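Local coordinates for hemolysin-related protein (Vibrio cholerae serotype O1, PDB 6MLT) that probably helps biofilms adhere to surfaces, as a secreted, metal-binding matrix protein that joins a beta-propeller to a lectin-like beta-prism, at residues Val478-Phe483 with Phe603-Ile608; Pro524-Leu529 with Arg567-Ile572. All coordinates share one frame; numbering follows the deposited sequence.

Contact 1: residues Val478-Phe483 with Phe603-Ile608; sequences VSAYDF and FRSATI. With NA (sodium ion), chain H.
Ala-480 and Ser-605 form a single parallel beta bridge with CA atoms 4.3 Å apart. It joins strand 478-481, the first strand of a propeller blade, to the C-terminal tail. Two backbone bonds make the bridge. Ala-480 N donates weakly to Arg-604 O. Ala-606 N gives Ala-480 O a straighter bond of 2.9 Å (169° at the hydrogen). The same oxygen meets the CA of Ser-605 in a CA-H...O contact.

The close packing lies from this bridge to Asp-482. Here CB of Ala-480 and CB of Ser-605 touch at 3.9 Å. The Tyr-481 ring is set with CG anti to the backbone N (chi1 171°), and its CD1 reaches Ala-606 CB at 4.0 Å. Thr-607 crosses the tyrosine at about a right angle, and its OG1 accepts from Asp-482 N at 2.9 Å. The hydroxyls of Thr-607 and Ser-605 each hydrogen-bond one carboxylate oxygen of Asp-489. Ser-605 OG also accepts from Thr-607 N at 3.1 Å, which makes an ST turn.

The other end is looser, although also buried. Val-478 O comes no nearer to Arg-604 than its CD, at 4.3 Å, and this oxygen has no polar partner in the model. The arginine turns to Gln-277 O through NE.

Asp-482 OD1 binds the sodium ion at 2.3 Å, together with Thr-484, Asp-486, Ile-488 and Glu-490. OD1 also accepts from Gly-485 N. Thr-607 holds the backbone N of this ligand and, through Asp-489, the metal loop. The tail thus lies in the second shell of the sodium site and probably helps to position it.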
loop_
_atom_site.group_PDB
_atom_site.type_symbol
_atom_site.label_atom_id
_atom_site.label_comp_id
_atom_site.label_asym_id
_atom_site.label_seq_id
_atom_site.Cartn_x
_atom_site.Cartn_y
_atom_site.Cartn_z
ATOM N N VAL A 478 -12.641 6.879 -4.262
ATOM C CA VAL A 478 -13.000 5.527 -3.867
ATOM C C VAL A 478 -12.018 5.102 -2.784
ATOM O O VAL A 478 -10.941 5.681 -2.629
ATOM C CB VAL A 478 -12.945 4.537 -5.049
ATOM C CG1 VAL A 478 -13.978 4.911 -6.106
ATOM C CG2 VAL A 478 -11.549 4.510 -5.659
ATOM N N SER A 479 -12.402 4.074 -2.029
ATOM C CA SER A 479 -11.494 3.427 -1.090
ATOM C C SER A 479 -11.804 1.937 -1.090
ATOM O O SER A 479 -12.688 1.468 -1.811
ATOM C CB SER A 479 -11.610 4.031 0.313
ATOM O OG SER A 479 -12.861 3.721 0.890
ATOM N N ALA A 480 -11.067 1.191 -0.272
ATOM C CA ALA A 480 -11.156 -0.262 -0.269
ATOM C C ALA A 480 -11.206 -0.774 1.162
ATOM O O ALA A 480 -10.608 -0.188 2.069
ATOM C CB ALA A 480 -9.966 -0.893 -0.994
ATOM N N TYR A 481 -11.917 -1.884 1.349
ATOM C CA TYR A 481 -11.988 -2.569 2.632
ATOM C C TYR A 481 -12.627 -3.939 2.421
ATOM O O TYR A 481 -13.510 -4.100 1.573
ATOM C CB TYR A 481 -12.787 -1.763 3.667
ATOM C CG TYR A 481 -13.049 -2.547 4.937
ATOM C CD1 TYR A 481 -11.995 -2.972 5.740
ATOM C CD2 TYR A 481 -14.343 -2.883 5.322
ATOM C CE1 TYR A 481 -12.221 -3.715 6.891
ATOM C CE2 TYR A 481 -14.583 -3.623 6.477
ATOM C CZ TYR A 481 -13.516 -4.039 7.252
ATOM O OH TYR A 481 -13.739 -4.771 8.396
ATOM N N ASP A 482 -12.176 -4.917 3.210
ATOM C CA ASP A 482 -12.699 -6.286 3.167
ATOM C C ASP A 482 -13.815 -6.401 4.198
ATOM O O ASP A 482 -13.592 -6.785 5.346
ATOM C CB ASP A 482 -11.586 -7.296 3.434
ATOM C CG ASP A 482 -12.083 -8.730 3.446
ATOM O OD1 ASP A 482 -13.228 -8.979 3.004
ATOM O OD2 ASP A 482 -11.336 -9.608 3.916
ATOM N N PHE A 483 -15.036 -6.057 3.779
ATOM C CA PHE A 483 -16.205 -6.205 4.644
ATOM C C PHE A 483 -16.509 -7.669 4.934
ATOM O O PHE A 483 -16.912 -8.015 6.052
ATOM C CB PHE A 483 -17.435 -5.569 3.996
ATOM C CG PHE A 483 -17.439 -4.075 4.007
ATOM C CD1 PHE A 483 -17.877 -3.381 5.120
ATOM C CD2 PHE A 483 -17.057 -3.361 2.883
ATOM C CE1 PHE A 483 -17.901 -1.996 5.122
ATOM C CE2 PHE A 483 -17.081 -1.983 2.879
ATOM C CZ PHE A 483 -17.504 -1.298 4.000
ATOM N N PHE A 603 -3.123 0.645 -1.380
ATOM C CA PHE A 603 -3.155 2.098 -1.300
ATOM C C PHE A 603 -4.612 2.526 -1.205
ATOM O O PHE A 603 -5.435 2.144 -2.042
ATOM C CB PHE A 603 -2.460 2.731 -2.511
ATOM C CG PHE A 603 -1.792 4.040 -2.206
ATOM C CD1 PHE A 603 -2.536 5.207 -2.127
ATOM C CD2 PHE A 603 -0.420 4.106 -1.984
ATOM C CE1 PHE A 603 -1.928 6.409 -1.837
ATOM C CE2 PHE A 603 0.190 5.313 -1.696
ATOM C CZ PHE A 603 -0.563 6.464 -1.620
ATOM N N ARG A 604 -4.916 3.301 -0.162
ATOM C CA ARG A 604 -6.278 3.697 0.194
ATOM C C ARG A 604 -7.168 2.483 0.467
ATOM O O ARG A 604 -8.360 2.479 0.163
ATOM C CB ARG A 604 -6.874 4.625 -0.872
ATOM C CG ARG A 604 -6.491 6.107 -0.624
ATOM C CD ARG A 604 -6.936 7.031 -1.753
ATOM N NE ARG A 604 -6.083 6.892 -2.935
ATOM C CZ ARG A 604 -5.073 7.696 -3.243
ATOM N NH1 ARG A 604 -4.756 8.729 -2.473
ATOM N NH2 ARG A 604 -4.376 7.469 -4.342
ATOM N N SER A 605 -6.587 1.461 1.091
ATOM C CA SER A 605 -7.331 0.355 1.676
ATOM C C SER A 605 -7.247 0.407 3.198
ATOM O O SER A 605 -6.178 0.668 3.764
ATOM C CB SER A 605 -6.797 -0.999 1.200
ATOM O OG SER A 605 -7.422 -2.039 1.929
ATOM N N ALA A 606 -8.372 0.134 3.854
ATOM C CA ALA A 606 -8.432 0.054 5.305
ATOM C C ALA A 606 -8.080 -1.325 5.847
ATOM O O ALA A 606 -8.010 -1.493 7.070
ATOM C CB ALA A 606 -9.833 0.442 5.794
ATOM N N THR A 607 -7.867 -2.314 4.984
ATOM C CA THR A 607 -7.730 -3.694 5.436
ATOM C C THR A 607 -6.320 -3.950 5.955
ATOM O O THR A 607 -5.343 -3.777 5.223
ATOM C CB THR A 607 -8.049 -4.662 4.302
ATOM O OG1 THR A 607 -9.367 -4.405 3.808
ATOM C CG2 THR A 607 -7.958 -6.124 4.788
ATOM N N ILE A 608 -6.217 -4.390 7.207
ATOM C CA ILE A 608 -4.920 -4.770 7.761
ATOM C C ILE A 608 -4.505 -6.094 7.136
ATOM O O ILE A 608 -5.247 -7.080 7.194
ATOM C CB ILE A 608 -4.978 -4.872 9.292
ATOM C CG1 ILE A 608 -5.271 -3.500 9.901
ATOM C CG2 ILE A 608 -3.661 -5.443 9.851
ATOM C CD1 ILE A 608 -5.497 -3.526 11.415
HETATM NA NA NA H . -14.139 -9.310 0.968
#

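Contact 2: residues Pro524-Leu529 with Arg567-Ile572; sequences PVVADL and RNATRI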
loop_
_atom_site.group_PDB
_atom_site.type_symbol
_atom_site.label_atom_id
_atom_site.label_comp_id
_atom_site.label_asym_id
_atom_site.label_seq_id
_atom_site.Cartn_x
_atom_site.Cartn_y
_atom_site.Cartn_z
ATOM N N PRO A 524 -15.458 7.481 1.166
ATOM C CA PRO A 524 -15.774 6.948 2.494
ATOM C C PRO A 524 -14.562 6.247 3.087
ATOM O O PRO A 524 -13.667 5.787 2.372
ATOM C CB PRO A 524 -16.913 5.951 2.230
ATOM C CG PRO A 524 -17.281 6.119 0.776
ATOM C CD PRO A 524 -16.077 6.685 0.101
ATOM N N VAL A 525 -14.547 6.163 4.414
ATOM C CA VAL A 525 -13.433 5.582 5.163
ATOM C C VAL A 525 -13.968 4.524 6.116
ATOM O O VAL A 525 -14.958 4.759 6.820
ATOM C CB VAL A 525 -12.662 6.664 5.943
ATOM C CG1 VAL A 525 -11.738 6.044 7.005
ATOM C CG2 VAL A 525 -11.872 7.542 4.971
ATOM N N VAL A 526 -13.300 3.376 6.164
ATOM C CA VAL A 526 -13.543 2.375 7.196
ATOM C C VAL A 526 -12.399 2.443 8.193
ATOM O O VAL A 526 -11.220 2.429 7.807
ATOM C CB VAL A 526 -13.675 0.965 6.600
ATOM C CG1 VAL A 526 -13.766 -0.083 7.710
ATOM C CG2 VAL A 526 -14.903 0.890 5.697
ATOM N N ALA A 527 -12.741 2.515 9.475
ATOM C CA ALA A 527 -11.738 2.479 10.527
ATOM C C ALA A 527 -12.331 1.843 11.772
ATOM O O ALA A 527 -13.518 2.023 12.074
ATOM C CB ALA A 527 -11.215 3.878 10.856
ATOM N N ASP A 528 -11.488 1.102 12.489
ATOM C CA ASP A 528 -11.854 0.464 13.753
ATOM C C ASP A 528 -11.581 1.474 14.858
ATOM O O ASP A 528 -10.468 1.573 15.380
ATOM C CB ASP A 528 -11.073 -0.827 13.957
ATOM C CG ASP A 528 -11.464 -1.556 15.233
ATOM O OD1 ASP A 528 -12.304 -1.024 15.994
ATOM O OD2 ASP A 528 -10.932 -2.663 15.475
ATOM N N LEU A 529 -12.617 2.231 15.220
ATOM C CA LEU A 529 -12.431 3.337 16.151
ATOM C C LEU A 529 -12.113 2.836 17.555
ATOM O O LEU A 529 -11.211 3.364 18.215
ATOM C CB LEU A 529 -13.679 4.223 16.162
ATOM C CG LEU A 529 -14.147 4.739 14.793
ATOM C CD1 LEU A 529 -15.405 5.586 14.939
ATOM C CD2 LEU A 529 -13.056 5.527 14.089
ATOM N N ARG A 567 -14.046 -6.829 10.637
ATOM C CA ARG A 567 -12.779 -7.153 11.273
ATOM C C ARG A 567 -11.586 -6.599 10.490
ATOM O O ARG A 567 -11.685 -6.255 9.308
ATOM C CB ARG A 567 -12.629 -8.671 11.401
ATOM C CG ARG A 567 -13.739 -9.347 12.183
ATOM C CD ARG A 567 -13.493 -10.850 12.311
ATOM N NE ARG A 567 -13.578 -11.520 11.011
ATOM C CZ ARG A 567 -12.564 -12.074 10.353
ATOM N NH1 ARG A 567 -11.326 -12.086 10.853
ATOM N NH2 ARG A 567 -12.790 -12.643 9.176
ATOM N N ASN A 568 -10.449 -6.511 11.186
ATOM C CA ASN A 568 -9.148 -6.251 10.562
ATOM C C ASN A 568 -9.111 -4.908 9.830
ATOM O O ASN A 568 -8.531 -4.789 8.750
ATOM C CB ASN A 568 -8.767 -7.390 9.615
ATOM C CG ASN A 568 -8.524 -8.692 10.342
ATOM O OD1 ASN A 568 -8.141 -8.703 11.511
ATOM N ND2 ASN A 568 -8.741 -9.797 9.652
ATOM N N ALA A 569 -9.703 -3.882 10.431
ATOM C CA ALA A 569 -9.664 -2.533 9.882
ATOM C C ALA A 569 -8.660 -1.663 10.632
ATOM O O ALA A 569 -8.474 -1.793 11.848
ATOM C CB ALA A 569 -11.041 -1.873 9.943
ATOM N N THR A 570 -8.030 -0.751 9.890
ATOM C CA THR A 570 -7.053 0.161 10.469
ATOM C C THR A 570 -7.666 0.957 11.618
ATOM O O THR A 570 -8.841 1.332 11.592
ATOM C CB THR A 570 -6.529 1.130 9.402
ATOM O OG1 THR A 570 -5.527 1.983 9.973
ATOM C CG2 THR A 570 -7.652 1.994 8.849
ATOM N N ARG A 571 -6.842 1.231 12.628
ATOM C CA ARG A 571 -7.220 2.115 13.723
ATOM C C ARG A 571 -7.054 3.590 13.381
ATOM O O ARG A 571 -7.430 4.443 14.191
ATOM C CB ARG A 571 -6.369 1.830 14.962
ATOM C CG ARG A 571 -6.427 0.411 15.502
ATOM C CD ARG A 571 -7.748 0.088 16.157
ATOM N NE ARG A 571 -8.281 1.135 17.031
ATOM C CZ ARG A 571 -7.925 1.335 18.296
ATOM N NH1 ARG A 571 -6.993 0.586 18.872
ATOM N NH2 ARG A 571 -8.507 2.297 18.992
ATOM N N ILE A 572 -6.483 3.912 12.225
ATOM C CA ILE A 572 -6.078 5.280 11.927
ATOM C C ILE A 572 -6.133 5.483 10.420
ATOM O O ILE A 572 -5.749 4.601 9.645
ATOM C CB ILE A 572 -4.670 5.567 12.496
ATOM C CG1 ILE A 572 -4.249 7.008 12.212
ATOM C CG2 ILE A 572 -3.640 4.587 11.931
ATOM C CD1 ILE A 572 -3.100 7.471 13.097
HETATM O O HOH W 1 -11.808 -4.044 12.556
HETATM O O HOH W 2 -8.549 -3.162 13.935
#
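Asp-528 and Thr-570 join the inner edge of a beta-propeller blade to the C-terminal tail. Strand 525-527 is an edge strand of a four-stranded blade whose other edge is strand 13-19. Asp-528 N donates to Thr-570 O at 2.8 Å. The CA of Ala-527 touches the same oxygen at 3.3 Å.

Arg-571 makes the main side-chain contact. Its CA-CB bond points away from the 524-529 segment, but the chain is bent back. Chi2 of -71° turns CD back, and chi3 of -43° turns NE. The guanidinium edge then meets two successive carbonyls. NE donates to Asp-528 O at 2.8 Å, nearly along the C=O axis. NH2 donates to Leu-529 O at 3.0 Å from above that carbonyl plane. NH1 bonds to Glu-51 O, close to the calcium sites.

The Asp-528 carboxylate does not pair with this guanidinium, and their planes are 48° apart. OD1 and OD2 instead accept from the backbone N atoms of Gly-531 and Asn-533. Two waters lie between OD2 and the Ala-569 backbone. One donates to Asp-528 OD2 at 2.9 Å and lies beside Ala-569 O. The other accepts from Ala-569 N at 3.0 Å and donates only weakly to OD2.

Apolar contact is small. Val-526 CG1 meets Ala-569 CB at 4.0 Å. On Thr-570, OG1 donates to Ile-572 O, while CG2 lies 3.7 Å from Val-526 O, a buried oxygen without a polar partner.

Overall arrangement
Both contacts join the inner edge strand of a propeller blade to the C-terminal tail, and their centres are 9 Å apart. The tail also touches strand 224-227 and Val-279 of other blades, consistent with its filling the central channel. The contacts meet directly. Ser-479 OG lies 2.7 Å from Pro-524 O, and Tyr-481 OH lies 2.7 Å from Arg-567 O, both probable hydrogen bonds. The two tail segments are also linked by a backbone bond between Ala-606 and Thr-570. Contact 1 includes a sodium ligand. Contact 2 binds no metal itself, but the Leu-529 side chain is about 8 Å from a bound calcium ion.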